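Local structure of MetRS related protein (2CWP) at residues T47-I52 against S78-Q83. The protein probably binds tRNA through an OB-fold domain like that of methionyl-tRNA synthetases, which charge tRNA(Met) with methionine. Numbering follows the deposited sequence.
Sequences TIVTGI and SGVESQ
Q83 and T47 hold each other by two hydrogen bonds where a short hairpin, strands 75-77 and 80-82, lies against strand 45-50 of an OB-fold barrel in the putative tRNA-binding domain. The short segments cross at nearly a right angle, 98°, so regular sheet pairing gives way to a few specific bonds. The first is between backbones: Q83 N donates to T47 O at 2.7 Å, almost in line with the carbonyl. From there the glutamine side chain runs back along T47. The CB and CG of Q83 pass beside T47 O, CD comes near T47 N, and Q83 OE1 accepts the hydrogen of T47 N at 2.9 Å, in the plane of the glutamine's carbonyl and on one of its lone pairs. CG stands anti to the carbonyl carbon (chi1 -48°) and the chain is extended beyond it, which gives a glutamine the length to bring its amide to the threonine's backbone N. An alanine here would probably leave T47 N without this acceptor and lose the contacts of CG and CD along T47.

T47 suits its place by its branching: the methyl CG2, anti to its own backbone N, rests 3.5 Å from E81 O. Further along, the small S82 lets the strands approach closely while bringing a hydroxyl. V49 N points straight at S82 OG, though at 3.3 Å the bond is weak, and the same hydroxyl donates to a water that in turn donates to V49 O. The water thus bridges S82 to the carbonyl of the residue whose N-H the hydroxyl receives. Two beta-branched valines provide the apolar part, beside I28 and K36, which V80 also touches: V49 CG2 meets V80 CG1 at 3.7 Å and S82 CB at 3.9 Å.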
ATOM      1  N   THR A  47      -3.702  -7.491   5.281  1.00 27.82           N
ATOM      2  CA  THR A  47      -3.901  -6.328   6.121  1.00 31.50           C
ATOM      3  C   THR A  47      -2.674  -5.474   5.947  1.00 31.49           C
ATOM      4  O   THR A  47      -1.551  -5.926   6.185  1.00 28.46           O
ATOM      5  CB  THR A  47      -4.057  -6.725   7.599  1.00 36.35           C
ATOM      6  OG1 THR A  47      -5.236  -7.528   7.738  1.00 36.43           O
ATOM      7  CG2 THR A  47      -4.180  -5.486   8.490  1.00 31.51           C
ATOM      8  N   ILE A  48      -2.890  -4.236   5.520  1.00 32.44           N
ATOM      9  CA  ILE A  48      -1.786  -3.327   5.286  1.00 30.86           C
ATOM     10  C   ILE A  48      -1.988  -1.979   5.950  1.00 33.71           C
ATOM     11  O   ILE A  48      -3.024  -1.336   5.784  1.00 34.73           O
ATOM     12  CB  ILE A  48      -1.572  -3.125   3.766  1.00 32.78           C
ATOM     13  CG1 ILE A  48      -1.051  -4.434   3.157  1.00 35.50           C
ATOM     14  CG2 ILE A  48      -0.616  -1.953   3.512  1.00 32.22           C
ATOM     15  CD1 ILE A  48      -0.918  -4.425   1.651  1.00 20.97           C
ATOM     16  N   VAL A  49      -0.976  -1.556   6.699  1.00 31.20           N
ATOM     17  CA  VAL A  49      -1.013  -0.277   7.382  1.00 30.51           C
ATOM     18  C   VAL A  49      -0.239   0.791   6.593  1.00 28.48           C
ATOM     19  O   VAL A  49       0.840   0.526   6.060  1.00 26.99           O
ATOM     20  CB  VAL A  49      -0.408  -0.411   8.803  1.00 32.11           C
ATOM     21  CG1 VAL A  49      -0.434   0.933   9.518  1.00 27.43           C
ATOM     22  CG2 VAL A  49      -1.182  -1.462   9.599  1.00 27.45           C
ATOM     23  N   THR A  50      -0.812   1.988   6.509  1.00 28.86           N
ATOM     24  CA  THR A  50      -0.182   3.126   5.835  1.00 27.81           C
ATOM     25  C   THR A  50      -0.354   4.317   6.783  1.00 27.29           C
ATOM     26  O   THR A  50      -1.373   4.426   7.458  1.00 32.91           O
ATOM     27  CB  THR A  50      -0.861   3.432   4.467  1.00 28.13           C
ATOM     28  OG1 THR A  50      -0.199   4.532   3.836  1.00 24.63           O
ATOM     29  CG2 THR A  50      -2.329   3.778   4.664  1.00 24.89           C
ATOM     30  N   GLY A  51       0.633   5.207   6.851  1.00 25.83           N
ATOM     31  CA  GLY A  51       0.527   6.336   7.764  1.00 25.63           C
ATOM     32  C   GLY A  51       0.365   7.683   7.085  1.00 27.95           C
ATOM     33  O   GLY A  51       1.152   8.593   7.309  1.00 33.43           O
ATOM     34  N   ILE A  52      -0.683   7.827   6.285  1.00 28.06           N
ATOM     35  CA  ILE A  52      -0.911   9.064   5.552  1.00 24.60           C
ATOM     36  C   ILE A  52      -2.168   9.809   5.981  1.00 29.96           C
ATOM     37  O   ILE A  52      -2.486  10.849   5.400  1.00 28.99           O
ATOM     38  CB  ILE A  52      -1.012   8.756   4.030  1.00 26.28           C
ATOM     39  CG1 ILE A  52      -2.190   7.804   3.778  1.00 25.07           C
ATOM     40  CG2 ILE A  52       0.287   8.119   3.541  1.00 21.91           C
ATOM     41  CD1 ILE A  52      -2.237   7.177   2.378  1.00 28.21           C
ATOM     42  N   SER A  78       1.443  -0.202  16.138  1.00 56.05           N
ATOM     43  CA  SER A  78       0.422   0.024  17.151  1.00 56.23           C
ATOM     44  C   SER A  78      -0.373  -1.269  17.322  1.00 56.87           C
ATOM     45  O   SER A  78      -1.605  -1.266  17.343  1.00 58.22           O
ATOM     46  CB  SER A  78      -0.507   1.167  16.724  1.00 56.41           C
ATOM     47  OG  SER A  78       0.226   2.357  16.482  1.00 52.01           O
ATOM     48  N   GLY A  79       0.357  -2.377  17.415  1.00 58.63           N
ATOM     49  CA  GLY A  79      -0.262  -3.675  17.598  1.00 57.78           C
ATOM     50  C   GLY A  79      -0.959  -4.246  16.379  1.00 58.94           C
ATOM     51  O   GLY A  79      -1.653  -5.258  16.491  1.00 61.21           O
ATOM     52  N   VAL A  80      -0.791  -3.610  15.221  1.00 55.75           N
ATOM     53  CA  VAL A  80      -1.427  -4.101  14.000  1.00 51.58           C
ATOM     54  C   VAL A  80      -0.409  -4.724  13.050  1.00 49.93           C
ATOM     55  O   VAL A  80       0.590  -4.104  12.687  1.00 46.69           O
ATOM     56  CB  VAL A  80      -2.174  -2.981  13.253  1.00 49.68           C
ATOM     57  CG1 VAL A  80      -2.945  -3.572  12.090  1.00 49.54           C
ATOM     58  CG2 VAL A  80      -3.108  -2.258  14.195  1.00 45.70           C
ATOM     59  N   GLU A  81      -0.681  -5.960  12.655  1.00 50.77           N
ATOM     60  CA  GLU A  81       0.196  -6.697  11.757  1.00 49.55           C
ATOM     61  C   GLU A  81       0.006  -6.220  10.322  1.00 45.91           C
ATOM     62  O   GLU A  81      -1.058  -6.400   9.738  1.00 45.79           O
ATOM     63  CB  GLU A  81      -0.115  -8.199  11.864  1.00 53.57           C
ATOM     64  CG  GLU A  81       0.704  -9.125  10.964  1.00 59.72           C
ATOM     65  CD  GLU A  81       2.132  -9.326  11.450  1.00 64.32           C
ATOM     66  OE1 GLU A  81       2.892  -8.337  11.474  1.00 69.15           O
ATOM     67  OE2 GLU A  81       2.496 -10.473  11.808  1.00 58.61           O
ATOM     68  N   SER A  82       1.040  -5.595   9.766  1.00 43.35           N
ATOM     69  CA  SER A  82       1.000  -5.112   8.393  1.00 38.11           C
ATOM     70  C   SER A  82       1.698  -6.140   7.495  1.00 38.54           C
ATOM     71  O   SER A  82       2.873  -6.441   7.682  1.00 39.17           O
ATOM     72  CB  SER A  82       1.707  -3.761   8.291  1.00 35.44           C
ATOM     73  OG  SER A  82       1.790  -3.341   6.942  1.00 36.84           O
ATOM     74  N   GLN A  83       0.975  -6.671   6.516  1.00 35.15           N
ATOM     75  CA  GLN A  83       1.532  -7.679   5.612  1.00 35.61           C
ATOM     76  C   GLN A  83       1.872  -7.124   4.220  1.00 35.25           C
ATOM     77  O   GLN A  83       1.755  -7.834   3.218  1.00 36.06           O
ATOM     78  CB  GLN A  83       0.532  -8.828   5.444  1.00 35.93           C
ATOM     79  CG  GLN A  83      -0.055  -9.378   6.734  1.00 38.59           C
ATOM     80  CD  GLN A  83      -1.201 -10.334   6.469  1.00 42.61           C
ATOM     81  OE1 GLN A  83      -2.262  -9.935   5.990  1.00 34.80           O
ATOM     82  NE2 GLN A  83      -0.989 -11.609   6.770  1.00 50.08           N
TER
HETATM   83  O   HOH W   1       3.169  -1.350   5.965  1.00 34.64           O